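Glucose-6-phosphate 1-dehydrogenase (PDB 4LGV) probably catalyses the NADP-dependent oxidation of glucose 6-phosphate to 6-phosphogluconolactone, the entry step of the oxidative pentose phosphate pathway. Local coordinates at residues K197-E202 with S403-D408; E202-R207 with V263-P268; V259-A264 with E282-M287; L276-A281 with F431-A436; E349-L354 with Q373-I378. All blocks are in the same frame, centred on the assembly; numbering follows the deposited sequence.

Contact 1 of 5, residues K197-E202 with S403-D408; sequences KQPVEE and SSFAVD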
# COMPACT_ATOMS: atom_id res chain seq x y z
N LYS A 197 21.22 -25.18 11.69
CA LYS A 197 21.86 -24.00 11.11
C LYS A 197 20.93 -22.84 10.94
O LYS A 197 21.34 -21.76 10.52
CB LYS A 197 22.40 -24.33 9.70
CG LYS A 197 23.51 -25.36 9.67
CD LYS A 197 23.91 -25.75 8.23
CE LYS A 197 25.24 -26.48 8.20
NZ LYS A 197 26.35 -25.53 8.56
N GLN A 198 19.65 -23.05 11.16
CA GLN A 198 18.70 -22.02 10.82
C GLN A 198 18.62 -20.96 11.90
O GLN A 198 18.39 -21.26 13.07
CB GLN A 198 17.33 -22.64 10.59
CG GLN A 198 17.26 -23.28 9.22
CD GLN A 198 15.88 -23.75 8.83
OE1 GLN A 198 14.90 -23.15 9.22
NE2 GLN A 198 15.81 -24.80 8.00
N PRO A 199 18.77 -19.69 11.50
CA PRO A 199 18.66 -18.59 12.43
C PRO A 199 17.21 -18.19 12.60
O PRO A 199 16.80 -17.10 12.13
CB PRO A 199 19.48 -17.49 11.73
CG PRO A 199 19.32 -17.73 10.28
CD PRO A 199 19.13 -19.23 10.15
N VAL A 200 16.44 -19.06 13.25
CA VAL A 200 14.99 -18.96 13.37
C VAL A 200 14.57 -17.66 14.08
O VAL A 200 13.73 -16.91 13.57
CB VAL A 200 14.40 -20.19 14.08
CG1 VAL A 200 12.91 -20.05 14.32
CG2 VAL A 200 14.61 -21.44 13.22
N GLU A 201 15.14 -17.37 15.24
CA GLU A 201 14.74 -16.19 15.99
C GLU A 201 15.21 -14.94 15.31
O GLU A 201 14.47 -13.94 15.26
CB GLU A 201 15.28 -16.19 17.41
CG GLU A 201 14.52 -17.11 18.35
CD GLU A 201 15.16 -17.20 19.75
OE1 GLU A 201 15.96 -16.28 20.14
OE2 GLU A 201 14.86 -18.19 20.45
N GLU A 202 16.41 -14.99 14.74
CA GLU A 202 17.05 -13.79 14.20
C GLU A 202 16.46 -13.36 12.89
O GLU A 202 16.34 -12.21 12.59
CB GLU A 202 18.56 -14.02 14.06
CG GLU A 202 19.24 -14.40 15.38
CD GLU A 202 19.34 -15.91 15.65
OE1 GLU A 202 18.63 -16.71 15.01
OE2 GLU A 202 20.18 -16.32 16.47
N SER A 403 25.13 -6.27 6.31
CA SER A 403 25.21 -6.40 7.75
C SER A 403 25.04 -7.86 8.15
O SER A 403 24.54 -8.69 7.39
CB SER A 403 24.14 -5.57 8.42
OG SER A 403 22.84 -6.01 8.07
N SER A 404 25.51 -8.15 9.34
CA SER A 404 25.46 -9.44 9.94
C SER A 404 24.25 -9.53 10.88
O SER A 404 23.75 -8.55 11.40
CB SER A 404 26.74 -9.68 10.74
OG SER A 404 27.80 -9.88 9.80
N PHE A 405 23.78 -10.76 11.07
CA PHE A 405 22.81 -11.07 12.11
C PHE A 405 23.05 -12.51 12.53
O PHE A 405 23.68 -13.26 11.83
CB PHE A 405 21.35 -10.85 11.66
CG PHE A 405 20.85 -11.80 10.62
CD1 PHE A 405 20.27 -12.99 10.97
CD2 PHE A 405 20.86 -11.45 9.31
CE1 PHE A 405 19.75 -13.84 10.01
CE2 PHE A 405 20.38 -12.32 8.34
CZ PHE A 405 19.83 -13.53 8.70
N ALA A 406 22.53 -12.87 13.68
CA ALA A 406 22.71 -14.19 14.28
C ALA A 406 24.20 -14.50 14.45
O ALA A 406 25.00 -13.58 14.73
CB ALA A 406 21.96 -15.27 13.48
N VAL A 407 24.59 -15.78 14.33
CA VAL A 407 25.98 -16.22 14.57
C VAL A 407 26.33 -17.33 13.58
O VAL A 407 25.44 -18.05 13.08
CB VAL A 407 26.21 -16.76 16.03
CG1 VAL A 407 25.98 -15.66 17.07
CG2 VAL A 407 25.31 -17.98 16.33
N ASP A 408 27.63 -17.49 13.34
CA ASP A 408 28.10 -18.43 12.37
C ASP A 408 27.99 -19.88 12.91
O ASP A 408 28.56 -20.24 13.95
CB ASP A 408 29.54 -18.12 11.99
CG ASP A 408 30.06 -19.09 10.93
OD1 ASP A 408 29.27 -19.66 10.15
OD2 ASP A 408 31.27 -19.29 10.88
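Pro199 and Glu202, at the start of helix 200-209, meet Phe405 and Ala406, which follow strand 395-404, an edge strand, within this chain, of the large mixed sheet. Pro199 is the N-cap of the helix and the centre of an inverse gamma turn. Its ring and Glu202, in the first turn of the helix, face the same partners. The Phe405 ring turns its edge to them: Pro199 CG lies near the ring plane 3.9 Å from Phe405 CE1, and Glu202 CB comes in beside it, 3.7 Å from Phe405 CD1. The phenylalanine adopts chi1 69°, which places CG between its backbone N and carbonyl carbon and stands the ring up against the helix start. Glu202 then folds over Ala406 instead of extending: its chain bends at chi2 (92°), and CB, CG and CD all pass close to the single methyl group. Ala406 CB thus sits between Pro199 and Glu202, 3.8 Å from Pro199 CB. The contact is made by van der Waals packing, the aliphatic part and carboxylate of Glu202 lying against the methyl without a polar bond to residues 403-408. A second subunit reaches the same place, with backbone hydrogen bonds from Ala406 and with Gln391 of that subunit packed on Glu202. The tightest approach runs from Glu202 CG to Ala406 CB, at 3.4 Å.

Contact 2 of 5, residues E202-R207 with V263-P268; sequences ELQYLR and VAMEPP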
# COMPACT_ATOMS: atom_id res chain seq x y z
N GLU A 202 16.41 -14.99 14.74
CA GLU A 202 17.05 -13.79 14.20
C GLU A 202 16.46 -13.36 12.89
O GLU A 202 16.34 -12.21 12.59
CB GLU A 202 18.56 -14.02 14.06
CG GLU A 202 19.24 -14.40 15.38
CD GLU A 202 19.34 -15.91 15.65
OE1 GLU A 202 18.63 -16.71 15.01
OE2 GLU A 202 20.18 -16.32 16.47
N LEU A 203 16.04 -14.32 12.09
CA LEU A 203 15.37 -13.99 10.85
C LEU A 203 13.94 -13.44 11.09
O LEU A 203 13.46 -12.54 10.38
CB LEU A 203 15.31 -15.26 10.03
CG LEU A 203 14.80 -15.20 8.63
CD1 LEU A 203 15.39 -14.00 7.90
CD2 LEU A 203 15.23 -16.46 7.93
N GLN A 204 13.26 -13.96 12.12
CA GLN A 204 12.00 -13.38 12.51
C GLN A 204 12.19 -11.95 12.96
O GLN A 204 11.41 -11.07 12.61
CB GLN A 204 11.31 -14.20 13.59
CG GLN A 204 10.76 -15.48 13.06
CD GLN A 204 10.09 -16.26 14.15
OE1 GLN A 204 8.91 -16.06 14.44
NE2 GLN A 204 10.84 -17.19 14.75
N TYR A 205 13.23 -11.70 13.74
CA TYR A 205 13.42 -10.35 14.25
C TYR A 205 13.69 -9.44 13.09
O TYR A 205 13.19 -8.32 13.02
CB TYR A 205 14.56 -10.32 15.29
CG TYR A 205 14.79 -8.98 15.88
CD1 TYR A 205 14.06 -8.54 16.98
CD2 TYR A 205 15.76 -8.12 15.36
CE1 TYR A 205 14.31 -7.26 17.53
CE2 TYR A 205 16.03 -6.87 15.91
CZ TYR A 205 15.30 -6.43 16.98
OH TYR A 205 15.57 -5.16 17.50
N LEU A 206 14.51 -9.93 12.15
CA LEU A 206 14.89 -9.12 10.99
C LEU A 206 13.66 -8.66 10.25
O LEU A 206 13.50 -7.50 9.91
CB LEU A 206 15.80 -9.93 10.10
CG LEU A 206 16.28 -9.32 8.79
CD1 LEU A 206 17.58 -9.94 8.37
CD2 LEU A 206 15.30 -9.60 7.69
N ARG A 207 12.73 -9.58 10.07
CA ARG A 207 11.51 -9.34 9.29
C ARG A 207 10.43 -8.57 10.01
O ARG A 207 9.67 -7.81 9.40
CB ARG A 207 10.84 -10.69 8.92
CG ARG A 207 11.45 -11.42 7.77
CD ARG A 207 10.57 -12.62 7.37
NE ARG A 207 9.25 -12.19 6.97
CZ ARG A 207 8.15 -12.93 6.99
NH1 ARG A 207 8.19 -14.20 7.33
NH2 ARG A 207 6.99 -12.39 6.64
N VAL A 263 10.84 -17.45 5.74
CA VAL A 263 10.95 -16.24 4.96
C VAL A 263 9.57 -15.75 4.57
O VAL A 263 9.35 -14.55 4.49
CB VAL A 263 11.80 -16.50 3.67
CG1 VAL A 263 11.67 -15.36 2.69
CG2 VAL A 263 13.26 -16.65 4.05
N ALA A 264 8.65 -16.68 4.33
CA ALA A 264 7.35 -16.36 3.73
C ALA A 264 6.15 -16.28 4.67
O ALA A 264 5.12 -15.70 4.32
CB ALA A 264 7.07 -17.35 2.67
N MET A 265 6.27 -16.84 5.86
CA MET A 265 5.12 -16.94 6.78
C MET A 265 4.63 -15.61 7.27
O MET A 265 5.39 -14.62 7.36
CB MET A 265 5.46 -17.79 7.99
CG MET A 265 6.56 -17.22 8.86
SD MET A 265 7.08 -18.30 10.20
CE MET A 265 8.20 -17.17 11.02
N GLU A 266 3.34 -15.62 7.63
CA GLU A 266 2.74 -14.56 8.41
C GLU A 266 3.35 -14.58 9.82
O GLU A 266 3.80 -15.62 10.30
CB GLU A 266 1.21 -14.73 8.50
CG GLU A 266 0.54 -14.76 7.15
CD GLU A 266 0.75 -13.50 6.33
OE1 GLU A 266 0.65 -12.39 6.91
OE2 GLU A 266 0.97 -13.60 5.10
N PRO A 267 3.32 -13.43 10.51
CA PRO A 267 3.87 -13.40 11.84
C PRO A 267 3.08 -14.24 12.83
O PRO A 267 1.89 -14.12 12.89
CB PRO A 267 3.77 -11.90 12.23
CG PRO A 267 2.76 -11.33 11.31
CD PRO A 267 2.84 -12.11 10.05
N PRO A 268 3.73 -15.07 13.63
CA PRO A 268 3.06 -15.76 14.73
C PRO A 268 2.36 -14.85 15.69
O PRO A 268 2.84 -13.75 15.94
CB PRO A 268 4.23 -16.47 15.49
CG PRO A 268 5.34 -16.57 14.47
CD PRO A 268 5.18 -15.36 13.57
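An arginine reaching the end of a helix joins two helices here: Arg207, on helix 200-209, grips the backbone just where helix 246-264 gives way to the loop at Met265, against the large sheet of the C-terminal domain. Both terminal nitrogens of Arg207 converge on one atom, end-on; NH1 and NH2 each lie 2.8 Å from Met265 O, which stays close to the guanidinium plane. NH1 comes in on a lone pair within the carbonyl plane, whereas NH2 approaches nearly along the C=O axis. The side chain gets there by a bend at chi3 (60°) that swings the guanidinium across the helix end. Val263 O lies over one face of the group, 3.1 Å from Arg207 NH1 but too poorly aligned to bond; it accepts instead from Trp217. Beside the arginine, Met265 extends its chain and crosses Gln204 at about a right angle, bringing Met265 CE to 3.7 Å from Gln204 CG. Pro268 CG touches Gln204 OE1, while the amide nitrogen of Gln204 bonds back to Val200 O. Arg207 NH1 also bonds to Leu262 O. The nearest acid of the two segments, Glu266, is paired with Arg329, and the buried positive charge of Arg207 is therefore probably stabilised largely by carbonyl oxygens at the negative end of a helix dipole.

Contact 3 of 5, residues V259-A264 with E282-M287; sequences VLALVA and EVFRAM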
# COMPACT_ATOMS: atom_id res chain seq x y z
N VAL A 259 13.15 -23.24 5.49
CA VAL A 259 13.77 -21.92 5.32
C VAL A 259 12.82 -20.98 4.54
O VAL A 259 12.58 -19.86 4.96
CB VAL A 259 15.11 -21.99 4.59
CG1 VAL A 259 15.53 -20.63 4.06
CG2 VAL A 259 16.19 -22.47 5.53
N LEU A 260 12.25 -21.50 3.46
CA LEU A 260 11.27 -20.76 2.71
C LEU A 260 10.12 -20.33 3.60
O LEU A 260 9.70 -19.18 3.58
CB LEU A 260 10.79 -21.60 1.53
CG LEU A 260 9.64 -20.98 0.77
CD1 LEU A 260 10.07 -19.62 0.21
CD2 LEU A 260 9.22 -21.87 -0.37
N ALA A 261 9.62 -21.25 4.41
CA ALA A 261 8.49 -20.94 5.27
C ALA A 261 8.79 -19.84 6.25
O ALA A 261 7.96 -18.97 6.51
CB ALA A 261 8.00 -22.17 6.00
N LEU A 262 10.00 -19.85 6.79
CA LEU A 262 10.40 -18.79 7.71
C LEU A 262 10.40 -17.45 7.00
O LEU A 262 10.06 -16.43 7.59
CB LEU A 262 11.79 -19.06 8.26
CG LEU A 262 11.89 -20.13 9.30
CD1 LEU A 262 13.33 -20.37 9.72
CD2 LEU A 262 11.08 -19.80 10.54
N VAL A 263 10.84 -17.45 5.74
CA VAL A 263 10.95 -16.24 4.96
C VAL A 263 9.57 -15.75 4.57
O VAL A 263 9.35 -14.55 4.49
CB VAL A 263 11.80 -16.50 3.67
CG1 VAL A 263 11.67 -15.36 2.69
CG2 VAL A 263 13.26 -16.65 4.05
N ALA A 264 8.65 -16.68 4.33
CA ALA A 264 7.35 -16.36 3.73
C ALA A 264 6.15 -16.28 4.67
O ALA A 264 5.12 -15.70 4.32
CB ALA A 264 7.07 -17.35 2.67
N GLU A 282 0.81 -23.14 7.57
CA GLU A 282 -0.04 -22.35 6.68
C GLU A 282 0.62 -22.07 5.33
O GLU A 282 -0.08 -21.96 4.35
CB GLU A 282 -0.35 -20.97 7.26
CG GLU A 282 -1.34 -20.99 8.35
CD GLU A 282 -1.67 -19.57 8.82
OE1 GLU A 282 -1.00 -18.50 8.40
OE2 GLU A 282 -2.62 -19.56 9.64
N VAL A 283 1.93 -21.82 5.34
CA VAL A 283 2.65 -21.56 4.12
C VAL A 283 2.53 -22.77 3.22
O VAL A 283 2.18 -22.66 2.07
CB VAL A 283 4.13 -21.26 4.36
CG1 VAL A 283 4.89 -21.18 3.03
CG2 VAL A 283 4.31 -19.95 5.10
N PHE A 284 2.87 -23.93 3.76
CA PHE A 284 2.96 -25.15 2.96
C PHE A 284 1.57 -25.49 2.40
O PHE A 284 1.46 -26.02 1.27
CB PHE A 284 3.52 -26.31 3.80
CG PHE A 284 4.92 -26.10 4.29
CD1 PHE A 284 5.90 -25.57 3.44
CD2 PHE A 284 5.26 -26.44 5.58
CE1 PHE A 284 7.19 -25.39 3.89
CE2 PHE A 284 6.55 -26.23 6.04
CZ PHE A 284 7.53 -25.72 5.19
N ARG A 285 0.53 -25.20 3.16
CA ARG A 285 -0.85 -25.52 2.71
C ARG A 285 -1.29 -24.71 1.51
O ARG A 285 -2.23 -25.07 0.85
CB ARG A 285 -1.85 -25.39 3.85
CG ARG A 285 -1.60 -26.54 4.81
CD ARG A 285 -2.50 -26.56 6.01
NE ARG A 285 -3.87 -26.75 5.57
CZ ARG A 285 -4.95 -26.46 6.29
NH1 ARG A 285 -4.83 -25.90 7.48
NH2 ARG A 285 -6.15 -26.70 5.78
N ALA A 286 -0.59 -23.62 1.22
CA ALA A 286 -0.92 -22.78 0.09
C ALA A 286 0.04 -23.04 -1.05
O ALA A 286 0.01 -22.31 -2.07
CB ALA A 286 -0.84 -21.29 0.48
N MET A 287 0.89 -24.04 -0.91
CA MET A 287 1.82 -24.40 -1.99
C MET A 287 1.29 -25.62 -2.76
O MET A 287 1.01 -26.65 -2.20
CB MET A 287 3.21 -24.76 -1.43
CG MET A 287 3.93 -23.60 -0.74
SD MET A 287 5.57 -23.94 -0.08
CE MET A 287 6.53 -24.17 -1.60
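Leu260 and Met287 are brought together by their torsions: chi1 of 173° carries Leu260 CG trans to its own nitrogen, and Met287, straight through chi2, bends at chi3 (69°) to turn its methyl inward. The two side chains meet tip to tip, Leu260 CD2 standing 3.7 Å from Met287 CE. This is one end of a helix-helix packing between consecutive helices, 246-264 and 273-284; a type I beta turn from Phe284 to Met287 leads Met287 back toward the first helix. In the middle, the small Ala261 lets the backbones come close, with its CA 6.0 Å from the CA of Val283. Phe284 adopts chi1 -63°, which sends its ring past Ala261, so that Ala261 CB comes to 3.7 Å from Phe284 CZ. Within the turn, the sulfur of Met287 lies at the edge of that ring and in its plane. The same ring also touches Ala436, Glu439 and Thr440 of a third helix, 434-449. Toward the end of the first helix Val283 takes over, its two methyls splitting the work: CG1 faces the side chain of Ala264, at 4.4 Å from its CB, and CG2 rests on backbone, 4.1 Å from Ala264 C and 4.0 Å from Ala261 O.

Contact 4 of 5, residues L276-A281 with F431-A436; sequences LNDKKA and FAREDA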
# COMPACT_ATOMS: atom_id res chain seq x y z
N LEU A 276 4.76 -20.80 16.12
CA LEU A 276 5.64 -20.68 15.00
C LEU A 276 5.31 -21.75 13.94
O LEU A 276 5.19 -21.48 12.76
CB LEU A 276 7.10 -20.83 15.46
CG LEU A 276 8.13 -21.10 14.37
CD1 LEU A 276 8.18 -19.95 13.39
CD2 LEU A 276 9.53 -21.36 14.98
N ASN A 277 5.15 -22.98 14.39
CA ASN A 277 4.81 -24.08 13.53
C ASN A 277 3.40 -23.98 12.90
O ASN A 277 3.25 -24.41 11.79
CB ASN A 277 5.00 -25.39 14.30
CG ASN A 277 6.45 -25.75 14.42
OD1 ASN A 277 7.25 -25.45 13.55
ND2 ASN A 277 6.80 -26.39 15.50
N ASP A 278 2.43 -23.36 13.58
CA ASP A 278 1.18 -23.01 12.93
C ASP A 278 1.47 -22.12 11.69
O ASP A 278 0.88 -22.33 10.65
CB ASP A 278 0.23 -22.23 13.85
CG ASP A 278 -0.40 -23.10 14.92
OD1 ASP A 278 -0.26 -24.33 14.88
OD2 ASP A 278 -0.98 -22.54 15.87
N LYS A 279 2.39 -21.15 11.79
CA LYS A 279 2.56 -20.24 10.68
C LYS A 279 3.27 -20.92 9.50
O LYS A 279 2.95 -20.66 8.35
CB LYS A 279 3.33 -19.01 11.11
CG LYS A 279 2.60 -18.16 12.13
CD LYS A 279 1.45 -17.41 11.51
CE LYS A 279 0.10 -17.85 11.98
NZ LYS A 279 -0.92 -17.05 11.21
N LYS A 280 4.24 -21.79 9.81
CA LYS A 280 4.95 -22.47 8.79
C LYS A 280 3.97 -23.39 8.02
O LYS A 280 4.01 -23.42 6.83
CB LYS A 280 6.09 -23.28 9.39
CG LYS A 280 7.27 -22.50 9.98
CD LYS A 280 8.40 -23.52 10.16
CE LYS A 280 9.40 -23.27 11.25
NZ LYS A 280 9.74 -24.53 11.96
N ALA A 281 3.14 -24.13 8.75
CA ALA A 281 2.23 -25.05 8.13
C ALA A 281 1.31 -24.30 7.17
O ALA A 281 1.04 -24.78 6.09
CB ALA A 281 1.40 -25.81 9.19
N PHE A 431 12.72 -28.17 15.41
CA PHE A 431 12.26 -29.50 15.11
C PHE A 431 10.90 -29.44 14.41
O PHE A 431 9.92 -29.00 14.97
CB PHE A 431 12.17 -30.30 16.39
CG PHE A 431 13.50 -30.45 17.12
CD1 PHE A 431 14.41 -31.39 16.72
CD2 PHE A 431 13.82 -29.62 18.18
CE1 PHE A 431 15.63 -31.51 17.36
CE2 PHE A 431 15.04 -29.74 18.83
CZ PHE A 431 15.93 -30.69 18.43
N ALA A 432 10.88 -29.89 13.17
CA ALA A 432 9.69 -29.83 12.36
C ALA A 432 8.56 -30.63 12.99
O ALA A 432 8.74 -31.71 13.56
CB ALA A 432 10.02 -30.34 10.95
N ARG A 433 7.37 -30.09 12.87
CA ARG A 433 6.18 -30.69 13.43
C ARG A 433 5.51 -31.53 12.35
O ARG A 433 5.71 -31.31 11.15
CB ARG A 433 5.24 -29.60 13.93
CG ARG A 433 4.15 -30.08 14.87
CD ARG A 433 3.34 -28.93 15.46
NE ARG A 433 2.55 -28.22 14.44
CZ ARG A 433 1.86 -27.08 14.64
NH1 ARG A 433 1.83 -26.50 15.85
NH2 ARG A 433 1.20 -26.51 13.65
N GLU A 434 4.74 -32.50 12.79
CA GLU A 434 4.14 -33.52 11.94
C GLU A 434 3.37 -32.96 10.73
O GLU A 434 3.51 -33.45 9.60
CB GLU A 434 3.29 -34.39 12.86
CG GLU A 434 2.12 -35.19 12.33
CD GLU A 434 1.16 -35.67 13.50
OE1 GLU A 434 -0.02 -35.28 13.53
OE2 GLU A 434 1.57 -36.42 14.43
N ASP A 435 2.55 -31.96 10.97
CA ASP A 435 1.73 -31.39 9.89
C ASP A 435 2.65 -30.81 8.78
O ASP A 435 2.40 -31.01 7.61
CB ASP A 435 0.73 -30.37 10.43
CG ASP A 435 1.40 -29.22 11.26
OD1 ASP A 435 2.61 -29.25 11.63
OD2 ASP A 435 0.69 -28.29 11.59
N ALA A 436 3.73 -30.16 9.16
CA ALA A 436 4.67 -29.62 8.17
C ALA A 436 5.40 -30.74 7.41
O ALA A 436 5.60 -30.68 6.20
CB ALA A 436 5.68 -28.73 8.85
O HOH W 1 7.26 -27.36 11.53
O HOH W 2 4.51 -27.00 11.40
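Asn277 opens the contact by laying its CB over the centre of one face of the Arg433 guanidinium, 3.6 Å from Arg433 CZ. Its OD1 accepts from a water that in turn accepts from Arg433 N, and also from Lys280 NZ, one turn on; a second water donates to both Asn277 O and Asp435 OD1. Asp278 follows with a salt bridge: OD1 takes Arg433 NH2 at 2.9 Å on its anti lone pair, and Arg433 NH1 at 3.2 Å from above the carboxylate plane. Asp435 holds the same guanidinium side-on, Arg433 NE to Asp435 OD1 being nearly straight (174°), which fixes its rotation between two acids. Ala281 ends the run, its CB 3.5 Å from Asp435 OD2. Arg433 is the N-cap of helix 434-449, so this network ties the start of that helix to the flank of helix 273-284. Asp274 adds a further salt bridge to Arg433, Lys280 also bonds Gln258 on helix 246-264, and Phe431 packs on strand 188-191 of the parallel sheet.

Contact 5 of 5, residues E349-L354 with Q373-I378; sequences EVRMFL and QIVLRI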
# COMPACT_ATOMS: atom_id res chain seq x y z
N GLU A 349 21.62 -19.21 0.52
CA GLU A 349 21.16 -17.85 0.29
C GLU A 349 19.69 -17.83 -0.13
O GLU A 349 19.22 -18.72 -0.82
CB GLU A 349 22.03 -17.25 -0.85
CG GLU A 349 21.51 -15.99 -1.50
CD GLU A 349 22.37 -15.52 -2.66
OE1 GLU A 349 21.99 -15.76 -3.85
OE2 GLU A 349 23.38 -14.87 -2.38
N VAL A 350 18.98 -16.82 0.34
CA VAL A 350 17.63 -16.53 -0.11
C VAL A 350 17.73 -15.14 -0.74
O VAL A 350 18.04 -14.17 -0.06
CB VAL A 350 16.62 -16.52 1.02
CG1 VAL A 350 15.20 -16.21 0.50
CG2 VAL A 350 16.60 -17.86 1.73
N ARG A 351 17.47 -15.05 -2.04
CA ARG A 351 17.67 -13.79 -2.76
C ARG A 351 16.32 -13.34 -3.25
O ARG A 351 15.68 -14.02 -4.02
CB ARG A 351 18.62 -13.98 -3.95
CG ARG A 351 18.88 -12.71 -4.76
CD ARG A 351 19.98 -12.95 -5.76
NE ARG A 351 21.25 -13.14 -5.09
CZ ARG A 351 22.17 -12.21 -4.91
NH1 ARG A 351 21.96 -11.00 -5.37
NH2 ARG A 351 23.28 -12.52 -4.26
N MET A 352 15.88 -12.18 -2.80
CA MET A 352 14.56 -11.67 -3.17
C MET A 352 14.72 -10.48 -4.11
O MET A 352 15.36 -9.49 -3.74
CB MET A 352 13.82 -11.30 -1.92
CG MET A 352 13.70 -12.45 -0.95
SD MET A 352 13.02 -11.85 0.59
CE MET A 352 11.36 -12.22 0.14
N PHE A 353 14.18 -10.60 -5.33
CA PHE A 353 14.26 -9.55 -6.33
C PHE A 353 13.07 -8.65 -6.20
O PHE A 353 11.91 -9.14 -6.16
CB PHE A 353 14.20 -10.16 -7.74
CG PHE A 353 15.40 -10.98 -8.10
CD1 PHE A 353 15.46 -12.31 -7.78
CD2 PHE A 353 16.48 -10.41 -8.72
CE1 PHE A 353 16.55 -13.10 -8.14
CE2 PHE A 353 17.60 -11.16 -9.07
CZ PHE A 353 17.63 -12.52 -8.78
N LEU A 354 13.30 -7.34 -6.14
CA LEU A 354 12.15 -6.40 -6.15
C LEU A 354 11.73 -6.08 -7.56
O LEU A 354 12.53 -6.21 -8.44
CB LEU A 354 12.47 -5.10 -5.48
CG LEU A 354 12.37 -5.15 -3.95
CD1 LEU A 354 13.56 -5.85 -3.32
CD2 LEU A 354 12.29 -3.74 -3.41
N GLN A 373 17.58 -5.71 -4.69
CA GLN A 373 17.49 -7.07 -4.13
C GLN A 373 17.73 -7.08 -2.64
O GLN A 373 18.54 -6.34 -2.11
CB GLN A 373 18.55 -7.95 -4.81
CG GLN A 373 18.18 -8.26 -6.23
CD GLN A 373 19.31 -8.87 -7.04
OE1 GLN A 373 19.89 -9.88 -6.68
NE2 GLN A 373 19.56 -8.29 -8.19
N ILE A 374 17.01 -7.96 -1.96
CA ILE A 374 17.25 -8.27 -0.56
C ILE A 374 17.87 -9.65 -0.53
O ILE A 374 17.25 -10.58 -0.97
CB ILE A 374 15.96 -8.30 0.22
CG1 ILE A 374 15.32 -6.91 0.22
CG2 ILE A 374 16.22 -8.73 1.65
CD1 ILE A 374 13.92 -6.88 0.80
N VAL A 375 19.08 -9.76 -0.01
CA VAL A 375 19.77 -11.04 0.05
C VAL A 375 19.99 -11.47 1.49
O VAL A 375 20.57 -10.75 2.28
CB VAL A 375 21.12 -10.96 -0.65
CG1 VAL A 375 21.72 -12.34 -0.77
CG2 VAL A 375 20.98 -10.36 -2.04
N LEU A 376 19.52 -12.66 1.82
CA LEU A 376 19.73 -13.25 3.13
C LEU A 376 20.70 -14.43 3.01
O LEU A 376 20.34 -15.43 2.41
CB LEU A 376 18.38 -13.75 3.68
CG LEU A 376 17.24 -12.73 3.73
CD1 LEU A 376 15.96 -13.37 4.15
CD2 LEU A 376 17.55 -11.60 4.69
N ARG A 377 21.91 -14.31 3.56
CA ARG A 377 22.78 -15.44 3.68
C ARG A 377 22.41 -16.19 4.98
O ARG A 377 22.47 -15.63 6.06
CB ARG A 377 24.27 -15.02 3.72
CG ARG A 377 25.19 -16.23 3.68
CD ARG A 377 26.68 -15.92 3.45
NE ARG A 377 27.16 -14.99 4.44
CZ ARG A 377 27.60 -13.77 4.17
NH1 ARG A 377 27.70 -13.34 2.91
NH2 ARG A 377 27.96 -12.98 5.17
N ILE A 378 21.94 -17.41 4.82
CA ILE A 378 21.45 -18.25 5.92
C ILE A 378 22.65 -18.92 6.56
O ILE A 378 22.69 -19.10 7.76
CB ILE A 378 20.50 -19.35 5.39
CG1 ILE A 378 19.30 -18.74 4.65
CG2 ILE A 378 20.00 -20.26 6.49
CD1 ILE A 378 18.59 -17.66 5.42
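Arg351 and Gln373 mark the close-packed half of this pairing. Arg351 NH1 donates to Gln373 OE1 at 2.7 Å, with the oxygen in the guanidinium plane though the two flat groups stand 75° apart. Val375 CG2 lies over one face of the same guanidinium, toward its rim and 3.5 Å from Arg351 NH1, and Glu349 grips its other edge side-on through NE and NH2, while Glu349 OE2 also accepts from Trp481 N. Phe353 runs alongside the Gln373 amide, CE2 lying 3.5 Å from Gln373 CD. The strands themselves are antiparallel neighbours in the large mixed sheet of the C-terminal domain: Val350 pairs with Leu376 and Met352 with Ile374 as hydrogen-bonded pairs, Leu376 N lying 2.8 Å from Val350 O. On the face of Val350 and Met352, helix 246-264 packs through Val259 and Val263. The Arg377 end is looser. Paired with Glu349 without hydrogen bonds, Arg377 brings its side chain into no close contact with strand 349-354 and turns instead to Asp381 O and the Trp481 ring.

Overall arrangement
Contacts 1 and 2 share Glu202 and helix 200-209, their centres about 12 Å apart, with Phe405 packing on Leu206. Contact 3 shares the end of helix 246-264 with contact 2, centres about 11 Å apart. Contact 4 uses the preceding turns of the second helix of contact 3, and those two centres are about 10 Å apart. Contact 5 supplies the sheet against which they pack: Leu376 meets Leu203 and Leu206. Contacts 4 and 5, about 23 Å apart between centres, do not touch. Lys197 closes a segment that resembles the family's DHYLGK signature, part of the substrate pocket in relatives, so contact 1 probably lies near the active site; Gln198 packs from there against Leu262 of contact 3.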